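Local coordinates for protein histone-lysine N-methyltransferase, H3 lysine-9 specific SUVH4 (PDB 4QEO) that methylates histone H3 on chromatin that carries methylated DNA, writing a mark for transcriptional repression, at residues S175-R180 and Y374-S379; T299-K302 and C306-L309; N313-D318 and D329-C334; T348-L353 and V472-Q477. All blocks are in the same frame, centred on the assembly; numbering follows the deposited sequence.

Contact 1 of 4, residues S175-R180 and Y374-S379. With nucleotides of chain B.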
# COMPACT_ATOMS: atom_id res chain seq x y z
N SER A 175 8.56 7.71 9.93
CA SER A 175 8.10 6.34 9.79
C SER A 175 9.32 5.46 9.63
O SER A 175 10.37 5.93 9.17
CB SER A 175 7.21 6.21 8.55
OG SER A 175 6.37 5.07 8.62
N SER A 176 9.20 4.19 10.01
CA SER A 176 10.30 3.24 9.88
C SER A 176 10.78 3.13 8.43
O SER A 176 11.98 3.03 8.18
CB SER A 176 9.89 1.85 10.40
OG SER A 176 9.79 1.82 11.82
N TYR A 177 9.83 3.11 7.50
CA TYR A 177 10.10 2.76 6.12
C TYR A 177 9.82 3.79 5.07
O TYR A 177 10.32 3.70 3.98
CB TYR A 177 9.32 1.51 5.79
CG TYR A 177 9.61 0.37 6.73
CD1 TYR A 177 10.90 0.02 7.02
CD2 TYR A 177 8.60 -0.33 7.31
CE1 TYR A 177 11.17 -1.03 7.86
CE2 TYR A 177 8.87 -1.36 8.16
CZ TYR A 177 10.16 -1.71 8.44
OH TYR A 177 10.42 -2.73 9.29
N THR A 178 8.97 4.76 5.38
CA THR A 178 8.56 5.75 4.39
C THR A 178 9.03 7.12 4.78
O THR A 178 8.58 7.69 5.72
CB THR A 178 7.05 5.80 4.33
OG1 THR A 178 6.52 4.49 4.44
CG2 THR A 178 6.59 6.47 3.05
N LYS A 179 9.99 7.63 4.07
CA LYS A 179 10.48 8.94 4.35
C LYS A 179 9.56 10.10 3.98
O LYS A 179 9.47 11.08 4.67
CB LYS A 179 11.84 9.08 3.71
CG LYS A 179 12.89 8.18 4.36
CD LYS A 179 13.56 8.90 5.51
CE LYS A 179 14.85 8.23 5.92
NZ LYS A 179 15.90 8.53 4.92
N ARG A 180 8.93 9.97 2.83
CA ARG A 180 8.09 11.00 2.26
C ARG A 180 6.82 10.48 1.60
O ARG A 180 6.78 9.40 1.08
CB ARG A 180 8.87 11.85 1.29
CG ARG A 180 8.34 13.26 1.25
CD ARG A 180 9.42 14.32 1.24
NE ARG A 180 9.41 14.86 -0.08
CZ ARG A 180 10.23 15.77 -0.54
NH1 ARG A 180 11.16 16.28 0.25
NH2 ARG A 180 10.11 16.15 -1.77
N TYR A 374 2.66 3.48 8.26
CA TYR A 374 2.69 3.09 6.86
C TYR A 374 3.15 1.66 6.68
O TYR A 374 4.10 1.22 7.34
CB TYR A 374 3.60 4.06 6.09
CG TYR A 374 2.98 5.43 5.90
CD1 TYR A 374 2.05 5.65 4.90
CD2 TYR A 374 3.33 6.50 6.73
CE1 TYR A 374 1.47 6.91 4.72
CE2 TYR A 374 2.75 7.75 6.55
CZ TYR A 374 1.83 7.95 5.56
OH TYR A 374 1.26 9.19 5.38
N ILE A 375 2.45 0.91 5.82
CA ILE A 375 2.84 -0.45 5.47
C ILE A 375 3.17 -0.56 3.98
O ILE A 375 2.29 -0.44 3.12
CB ILE A 375 1.73 -1.46 5.82
CG1 ILE A 375 1.39 -1.39 7.31
CG2 ILE A 375 2.16 -2.87 5.43
CD1 ILE A 375 0.31 -2.35 7.74
N PRO A 376 4.46 -0.76 3.65
CA PRO A 376 4.86 -0.86 2.24
C PRO A 376 4.32 -2.13 1.60
O PRO A 376 4.23 -3.18 2.26
CB PRO A 376 6.39 -0.91 2.31
CG PRO A 376 6.74 -0.32 3.65
CD PRO A 376 5.62 -0.76 4.55
N ALA A 377 3.97 -2.04 0.32
CA ALA A 377 3.49 -3.20 -0.44
C ALA A 377 4.55 -4.29 -0.46
O ALA A 377 5.71 -4.02 -0.76
CB ALA A 377 3.15 -2.77 -1.87
N GLY A 378 4.15 -5.52 -0.15
CA GLY A 378 5.07 -6.63 -0.10
C GLY A 378 5.50 -6.97 1.31
O GLY A 378 6.11 -8.01 1.54
N SER A 379 5.18 -6.11 2.27
CA SER A 379 5.57 -6.35 3.66
C SER A 379 4.67 -7.42 4.22
O SER A 379 3.46 -7.44 3.93
CB SER A 379 5.45 -5.08 4.52
OG SER A 379 6.29 -4.04 4.05
P DA B 8 10.39 17.38 -5.17
OP1 DA B 8 8.97 17.37 -5.27
OP2 DA B 8 11.00 17.01 -3.94
O5' DA B 8 10.81 16.34 -6.28
C5' DA B 8 12.13 15.82 -6.32
C4' DA B 8 12.10 14.33 -6.45
O4' DA B 8 13.33 13.89 -7.04
C3' DA B 8 12.02 13.60 -5.13
O3' DA B 8 11.42 12.32 -5.32
C2' DA B 8 13.47 13.56 -4.69
C1' DA B 8 14.25 13.58 -6.01
N9 DA B 8 15.35 14.52 -6.10
C8 DA B 8 15.47 15.77 -5.56
N7 DA B 8 16.58 16.39 -5.88
C5 DA B 8 17.23 15.49 -6.71
C6 DA B 8 18.45 15.54 -7.40
N6 DA B 8 19.28 16.58 -7.36
N1 DA B 8 18.80 14.48 -8.14
C2 DA B 8 17.98 13.43 -8.18
N3 DA B 8 16.80 13.26 -7.60
C4 DA B 8 16.48 14.34 -6.87
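The ring of Tyr374 has Ser175 OG at its edge, in the ring plane and 3.9 Å from Tyr374 CD2, while Phe70 meets the ring with its plane nearly perpendicular. Tyr177 has Ser176 CB over the centre of one face, and Pro376 CD approaches the ring obliquely. These residues join the SRA domain, through the loop between strands 165-172 and 180-197, to the SET domain, through the loop between strands 367-371 and 380-383. The tightest approach is Thr178 OG1 to Tyr374 CB at 3.4 Å, the two side chains crossing at about a right angle. Tyr177 CB packs on Pro376 CG at 3.8 Å; with the ring beside the backbone N (chi1 -56°), CD2 also comes near Pro376, and OH is hydrogen-bonded to Asp321. Pro376 opens a type II turn to Ser379, with Gly378 at the third position. At the other end of 175-180, the edge of the Arg180 guanidinium meets a DNA phosphate: NH2 lies 2.5 Å from OP2 of DA8 of chain B, a very short bond of doubtful length. In the turn, Ser379 OG and Ser379 N both donate to Pro376 O from the same face of its plane, OG at 2.9 Å.

Contact 2 of 4, residues T299-K302 and C306-L309. With ZN (zinc ion), chain F.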
# COMPACT_ATOMS: atom_id res chain seq x y z
N THR A 299 22.21 -15.29 0.14
CA THR A 299 22.38 -14.20 -0.83
C THR A 299 22.59 -14.70 -2.26
O THR A 299 22.14 -14.08 -3.22
CB THR A 299 23.57 -13.32 -0.44
OG1 THR A 299 24.75 -14.13 -0.30
CG2 THR A 299 23.30 -12.62 0.88
N ASP A 300 23.28 -15.83 -2.40
CA ASP A 300 23.56 -16.34 -3.73
C ASP A 300 22.60 -17.45 -4.13
O ASP A 300 22.53 -18.49 -3.48
CB ASP A 300 25.01 -16.83 -3.81
CG ASP A 300 25.26 -17.74 -5.00
OD1 ASP A 300 24.63 -17.55 -6.07
OD2 ASP A 300 26.10 -18.64 -4.87
N SER A 301 21.88 -17.23 -5.22
CA SER A 301 20.92 -18.20 -5.73
C SER A 301 21.56 -19.47 -6.30
O SER A 301 20.88 -20.48 -6.47
CB SER A 301 20.03 -17.56 -6.79
OG SER A 301 19.17 -18.52 -7.37
N LYS A 302 22.86 -19.41 -6.59
CA LYS A 302 23.59 -20.60 -7.03
C LYS A 302 23.71 -21.59 -5.88
O LYS A 302 23.20 -22.71 -5.97
CB LYS A 302 24.98 -20.23 -7.55
CG LYS A 302 24.99 -19.45 -8.86
CD LYS A 302 24.68 -20.37 -10.03
CE LYS A 302 25.66 -21.53 -10.10
NZ LYS A 302 25.16 -22.62 -10.98
N CYS A 306 17.32 -23.27 -1.12
CA CYS A 306 15.98 -22.75 -0.89
C CYS A 306 15.58 -21.84 -2.08
O CYS A 306 14.45 -21.90 -2.59
CB CYS A 306 15.89 -22.07 0.49
SG CYS A 306 16.46 -23.15 1.92
N ALA A 307 16.55 -21.06 -2.55
CA ALA A 307 16.36 -20.27 -3.77
C ALA A 307 15.98 -21.18 -4.93
O ALA A 307 15.04 -20.89 -5.68
CB ALA A 307 17.62 -19.50 -4.10
N LYS A 308 16.72 -22.29 -5.07
CA LYS A 308 16.45 -23.26 -6.11
C LYS A 308 15.02 -23.77 -6.03
O LYS A 308 14.34 -23.93 -7.05
CB LYS A 308 17.43 -24.43 -6.02
CG LYS A 308 18.87 -24.06 -6.31
CD LYS A 308 19.76 -25.30 -6.32
CE LYS A 308 21.19 -24.95 -6.70
NZ LYS A 308 21.23 -24.21 -7.99
N LEU A 309 14.55 -24.01 -4.80
CA LEU A 309 13.17 -24.38 -4.58
C LEU A 309 12.23 -23.30 -5.12
O LEU A 309 11.15 -23.61 -5.62
CB LEU A 309 12.89 -24.61 -3.09
CG LEU A 309 13.23 -25.96 -2.47
CD1 LEU A 309 12.94 -25.93 -0.98
CD2 LEU A 309 12.47 -27.10 -3.15
ZN ZN F . 17.51 -22.16 3.49
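Ser301 and Ala307 bring the two backbones closest, their CA atoms 5.4 Å apart, where the irregular segment 299-302 runs past residues 306-309 of the short helix 305-309. The loop is shaped by an Asx turn: Asp300 OD1 accepts from Lys302 N at 2.6 Å, the N-H coming from above the carboxylate plane rather than within it. The other carboxylate oxygen, OD2, takes the backbone N of Lys303, so one side chain grips two successive amides just before the helix.

Across the contact, Ala307 CB meets Ser301 OG at 3.7 Å. With OG anti to the backbone N (chi1 175°), the serine hydroxyl lies beside this methyl and is hydrogen-bonded to Gly312 O, so the same side chain also holds the loop to the chain beyond the helix. Phe314 packs on Ala307 as well. Lys308 reaches back over the loop: its chain is extended through chi2 and chi3 and then bends at chi4 (-54°), placing CE 3.1 Å and NZ 3.2 Å from Lys302 O. The two lysine NZ atoms, of Lys302 and Lys308, stand 5.2 Å apart, and their like charges probably disfavour any closer approach on this solvent-exposed side.

One residue before Ala307, the buried Cys306 binds a zinc ion through SG at 2.1 Å, with Cys292, Cys334 and Cys338 as the remaining ligands. Loop and helix thus belong to the triangular three-zinc cysteine cluster that characterises the pre-SET domain of Suvar3-9 methyltransferases.

Contact 3 of 4, residues N313-D318 and D329-C334. With ZN (zinc ion), chain F; ZN (zinc ion), chain G.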
# COMPACT_ATOMS: atom_id res chain seq x y z
N ASN A 313 15.58 -18.24 -7.73
CA ASN A 313 15.65 -16.84 -7.32
C ASN A 313 14.99 -16.61 -5.96
O ASN A 313 14.10 -17.35 -5.56
CB ASN A 313 15.01 -15.95 -8.38
CG ASN A 313 13.87 -16.64 -9.11
OD1 ASN A 313 12.88 -17.06 -8.50
ND2 ASN A 313 13.99 -16.76 -10.43
N PHE A 314 15.44 -15.58 -5.26
CA PHE A 314 14.83 -15.21 -3.99
C PHE A 314 13.53 -14.43 -4.19
O PHE A 314 13.48 -13.47 -4.96
CB PHE A 314 15.81 -14.41 -3.13
CG PHE A 314 17.00 -15.21 -2.71
CD1 PHE A 314 16.92 -16.10 -1.66
CD2 PHE A 314 18.21 -15.08 -3.39
CE1 PHE A 314 18.02 -16.86 -1.28
CE2 PHE A 314 19.31 -15.83 -3.01
CZ PHE A 314 19.22 -16.72 -1.95
N PRO A 315 12.46 -14.89 -3.52
CA PRO A 315 11.13 -14.27 -3.60
C PRO A 315 11.06 -12.96 -2.83
O PRO A 315 10.20 -12.13 -3.12
CB PRO A 315 10.21 -15.34 -2.99
CG PRO A 315 11.11 -16.11 -2.06
CD PRO A 315 12.45 -16.14 -2.73
N TYR A 316 11.96 -12.76 -1.88
CA TYR A 316 11.99 -11.53 -1.09
C TYR A 316 13.17 -10.67 -1.47
O TYR A 316 14.23 -11.20 -1.81
CB TYR A 316 12.08 -11.80 0.40
CG TYR A 316 10.95 -12.61 1.00
CD1 TYR A 316 9.70 -12.03 1.22
CD2 TYR A 316 11.14 -13.93 1.37
CE1 TYR A 316 8.67 -12.76 1.78
CE2 TYR A 316 10.12 -14.67 1.93
CZ TYR A 316 8.89 -14.08 2.14
OH TYR A 316 7.89 -14.83 2.70
N VAL A 317 12.98 -9.36 -1.40
CA VAL A 317 14.06 -8.42 -1.55
C VAL A 317 14.38 -7.83 -0.18
O VAL A 317 13.51 -7.71 0.68
CB VAL A 317 13.73 -7.30 -2.58
CG1 VAL A 317 12.69 -6.34 -2.04
CG2 VAL A 317 14.99 -6.57 -3.00
N ASP A 318 15.65 -7.48 0.03
CA ASP A 318 16.11 -6.99 1.32
C ASP A 318 15.88 -5.50 1.43
O ASP A 318 16.82 -4.71 1.33
CB ASP A 318 17.60 -7.29 1.49
CG ASP A 318 18.11 -6.94 2.87
OD1 ASP A 318 17.26 -6.73 3.77
OD2 ASP A 318 19.34 -6.89 3.08
N ASP A 329 2.31 -19.22 -6.20
CA ASP A 329 1.60 -20.39 -5.72
C ASP A 329 2.10 -20.74 -4.33
O ASP A 329 1.31 -21.00 -3.41
CB ASP A 329 1.80 -21.58 -6.66
CG ASP A 329 0.90 -21.51 -7.88
OD1 ASP A 329 -0.04 -20.69 -7.88
OD2 ASP A 329 1.13 -22.29 -8.84
N VAL A 330 3.42 -20.75 -4.16
CA VAL A 330 4.00 -21.00 -2.84
C VAL A 330 5.39 -20.36 -2.72
O VAL A 330 6.14 -20.30 -3.69
CB VAL A 330 4.05 -22.52 -2.51
CG1 VAL A 330 5.02 -23.24 -3.43
CG2 VAL A 330 4.41 -22.76 -1.04
N VAL A 331 5.69 -19.84 -1.54
CA VAL A 331 7.01 -19.30 -1.26
C VAL A 331 7.77 -20.31 -0.40
O VAL A 331 7.21 -20.87 0.54
CB VAL A 331 6.92 -17.90 -0.54
CG1 VAL A 331 8.26 -17.49 0.05
CG2 VAL A 331 6.43 -16.83 -1.50
N PHE A 332 9.03 -20.56 -0.74
CA PHE A 332 9.85 -21.51 0.00
C PHE A 332 10.87 -20.77 0.86
O PHE A 332 11.89 -20.30 0.36
CB PHE A 332 10.58 -22.46 -0.94
CG PHE A 332 9.68 -23.46 -1.62
CD1 PHE A 332 9.34 -24.65 -1.00
CD2 PHE A 332 9.20 -23.22 -2.90
CE1 PHE A 332 8.53 -25.58 -1.63
CE2 PHE A 332 8.39 -24.15 -3.54
CZ PHE A 332 8.05 -25.33 -2.90
N GLU A 333 10.58 -20.67 2.14
CA GLU A 333 11.45 -19.99 3.07
C GLU A 333 12.47 -20.93 3.68
O GLU A 333 12.26 -22.15 3.75
CB GLU A 333 10.64 -19.32 4.18
CG GLU A 333 10.03 -17.98 3.77
CD GLU A 333 9.34 -17.26 4.92
OE1 GLU A 333 9.31 -17.79 6.05
OE2 GLU A 333 8.82 -16.15 4.69
N CYS A 334 13.57 -20.35 4.13
CA CYS A 334 14.53 -21.06 4.95
C CYS A 334 13.85 -21.54 6.23
O CYS A 334 12.91 -20.91 6.74
CB CYS A 334 15.74 -20.17 5.25
SG CYS A 334 16.80 -19.80 3.79
ZN ZN F . 17.51 -22.16 3.49
ZN ZN G . 18.43 -18.53 4.61
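Tyr316 and Glu333 meet at their polar ends, the phenol OH giving a weak hydrogen bond to Glu333 OE2 at 2.6 Å. The side chains cross at about a right angle, the ring and carboxylate planes 53° apart, and Glu333 CG sits at the ring edge in its plane, 3.8 Å from Tyr316 CE2. Glu333 reaches this place with CG beside its backbone N (chi1 -81°) and the rest of its chain extended. Its carboxylate is buried but well supplied with partners: OE2 is also hydrogen-bonded to Ser349 OG, and OE1 forms a salt bridge with Arg483 and accepts from Gln350, which would probably favour the charged form. Val331 CG1, anti to the backbone N (chi1 166°), approaches the phenol obliquely; it lies 3.9 Å from Tyr316 CE2 and 3.8 Å from Pro315 CG, so one methyl fills the angle between tyrosine and proline. These buried side chains link strands 316-317 and 331-332 of the pre-SET domain; the latter strand pairs in parallel with 467-473 of the SET domain. A phenylalanine in place of Tyr316 would remove the hydroxyl and would probably leave Glu333 OE2 without its phenol donor and Val331 CG1 without one of its neighbours. One residue beyond the glutamate comes the zinc cluster, where Cys334 SG bridges two metal ions, at 2.2 Å from the zinc of chain G and 2.5 Å from that of chain F.

Contact 4 of 4, residues T348-L353 and V472-Q477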
# COMPACT_ATOMS: atom_id res chain seq x y z
N THR A 348 11.77 -13.89 5.66
CA THR A 348 10.94 -12.68 5.86
C THR A 348 9.67 -12.82 6.73
O THR A 348 9.50 -12.04 7.67
CB THR A 348 10.63 -11.99 4.53
OG1 THR A 348 11.85 -11.45 4.00
CG2 THR A 348 9.61 -10.84 4.71
N SER A 349 8.81 -13.81 6.47
CA SER A 349 7.55 -13.90 7.22
C SER A 349 7.70 -14.46 8.63
O SER A 349 6.72 -14.51 9.39
CB SER A 349 6.50 -14.70 6.45
OG SER A 349 6.76 -16.08 6.52
N GLN A 350 8.91 -14.87 9.00
CA GLN A 350 9.14 -15.46 10.31
C GLN A 350 9.51 -14.39 11.33
O GLN A 350 9.59 -14.65 12.53
CB GLN A 350 10.26 -16.50 10.25
CG GLN A 350 9.91 -17.73 9.42
CD GLN A 350 11.15 -18.53 9.00
OE1 GLN A 350 12.13 -18.66 9.76
NE2 GLN A 350 11.11 -19.08 7.80
N LYS A 351 9.76 -13.19 10.84
CA LYS A 351 10.27 -12.16 11.71
C LYS A 351 9.17 -11.53 12.57
O LYS A 351 7.98 -11.77 12.36
CB LYS A 351 11.07 -11.14 10.89
CG LYS A 351 12.29 -11.80 10.26
CD LYS A 351 13.13 -10.86 9.41
CE LYS A 351 14.35 -11.60 8.85
NZ LYS A 351 15.26 -10.69 8.10
N ARG A 352 9.59 -10.74 13.54
CA ARG A 352 8.68 -10.19 14.53
C ARG A 352 7.77 -9.16 13.89
O ARG A 352 8.09 -8.59 12.84
CB ARG A 352 9.47 -9.55 15.66
CG ARG A 352 10.32 -8.43 15.17
CD ARG A 352 11.29 -7.99 16.23
NE ARG A 352 12.03 -6.81 15.80
CZ ARG A 352 13.00 -6.26 16.52
NH1 ARG A 352 13.34 -6.79 17.68
NH2 ARG A 352 13.63 -5.18 16.06
N LEU A 353 6.62 -8.93 14.52
CA LEU A 353 5.66 -7.96 14.03
C LEU A 353 6.36 -6.61 13.88
O LEU A 353 6.98 -6.12 14.82
CB LEU A 353 4.46 -7.88 14.98
CG LEU A 353 3.43 -6.80 14.69
CD1 LEU A 353 2.84 -6.99 13.31
CD2 LEU A 353 2.35 -6.84 15.76
N VAL A 472 3.16 -20.29 2.35
CA VAL A 472 4.59 -20.37 2.60
C VAL A 472 4.95 -21.73 3.19
O VAL A 472 4.30 -22.18 4.14
CB VAL A 472 5.05 -19.28 3.59
CG1 VAL A 472 6.55 -19.39 3.87
CG2 VAL A 472 4.69 -17.89 3.07
N LEU A 473 5.96 -22.39 2.63
CA LEU A 473 6.55 -23.59 3.22
C LEU A 473 7.95 -23.27 3.76
O LEU A 473 8.75 -22.63 3.08
CB LEU A 473 6.63 -24.72 2.19
CG LEU A 473 5.29 -25.33 1.74
CD1 LEU A 473 5.47 -26.19 0.49
CD2 LEU A 473 4.65 -26.12 2.86
N SER A 474 8.23 -23.70 4.98
CA SER A 474 9.55 -23.43 5.59
C SER A 474 10.04 -24.62 6.40
O SER A 474 11.19 -25.04 6.26
CB SER A 474 9.50 -22.20 6.50
OG SER A 474 8.37 -22.24 7.37
N SER A 475 9.17 -25.15 7.25
CA SER A 475 9.57 -26.29 8.08
C SER A 475 9.33 -27.63 7.41
O SER A 475 9.90 -28.63 7.82
CB SER A 475 8.88 -26.26 9.44
OG SER A 475 7.50 -26.53 9.30
N HIS A 476 8.50 -27.65 6.37
CA HIS A 476 8.25 -28.88 5.60
C HIS A 476 7.77 -28.56 4.19
O HIS A 476 7.63 -27.40 3.81
CB HIS A 476 7.24 -29.78 6.32
CG HIS A 476 5.89 -29.15 6.48
ND1 HIS A 476 5.04 -28.92 5.42
CD2 HIS A 476 5.25 -28.70 7.59
CE1 HIS A 476 3.93 -28.36 5.87
NE2 HIS A 476 4.03 -28.22 7.18
N GLN A 477 7.51 -29.61 3.41
CA GLN A 477 7.18 -29.49 2.00
C GLN A 477 5.79 -30.02 1.68
O GLN A 477 5.51 -30.36 0.54
CB GLN A 477 8.18 -30.26 1.15
CG GLN A 477 8.86 -29.45 0.08
CD GLN A 477 10.22 -28.96 0.52
OE1 GLN A 477 10.34 -27.89 1.13
NE2 GLN A 477 11.25 -29.74 0.23
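Ser349 and Gln350, on a short 3-10 turn of the pre-SET domain, face Val472 and Ser474 respectively, at the end of strand 467-473 of the SET domain. The direct contacts are van der Waals in kind and light, burying 98 Å² in all: Ser349 OG approaches Val472 CG1 at 4.2 Å. No hydrogen bond passes directly between the two segments; the polar ends are joined through shared neighbours instead. Ser349 OG, besides its bond to Glu333, is bonded to Arg483 NH2, while Ser474 OG is bonded to the other terminal nitrogen, NH1, of the same arginine. One guanidinium therefore spans both sides of the contact. The Gln350 amide is held from both ends, NE2 by Glu333 and by the carbonyl O of zinc ligand Cys334, OE1 by Arg347 NH1, which probably fixes its rotation and ties the turn to the backbone of a zinc ligand. Beyond CG the Gln350 chain is extended (chi2 162°), and it carries NE2 to 3.7 Å from Ser474 CB.

From the N terminus, the chain first passes through 175-180 in the SRA domain, whose partner comes only at 374-379. Within that long excursion two short loops close one after the other: contact 2, bringing 306-309 back onto 299-302, and contact 3, joining 313-318 to 329-334. They touch each other and share a zinc ion of the pre-SET cluster. Contact 4 opens at 348-353, before contact 1 has closed, and closes at 472-477, so contacts 1 and 4 cross. Contacts 3 and 4 meet at the sheet containing strands 331-332 and 467-473. Contact 1 thus joins SRA to SET, while contact 4 joins pre-SET to SET.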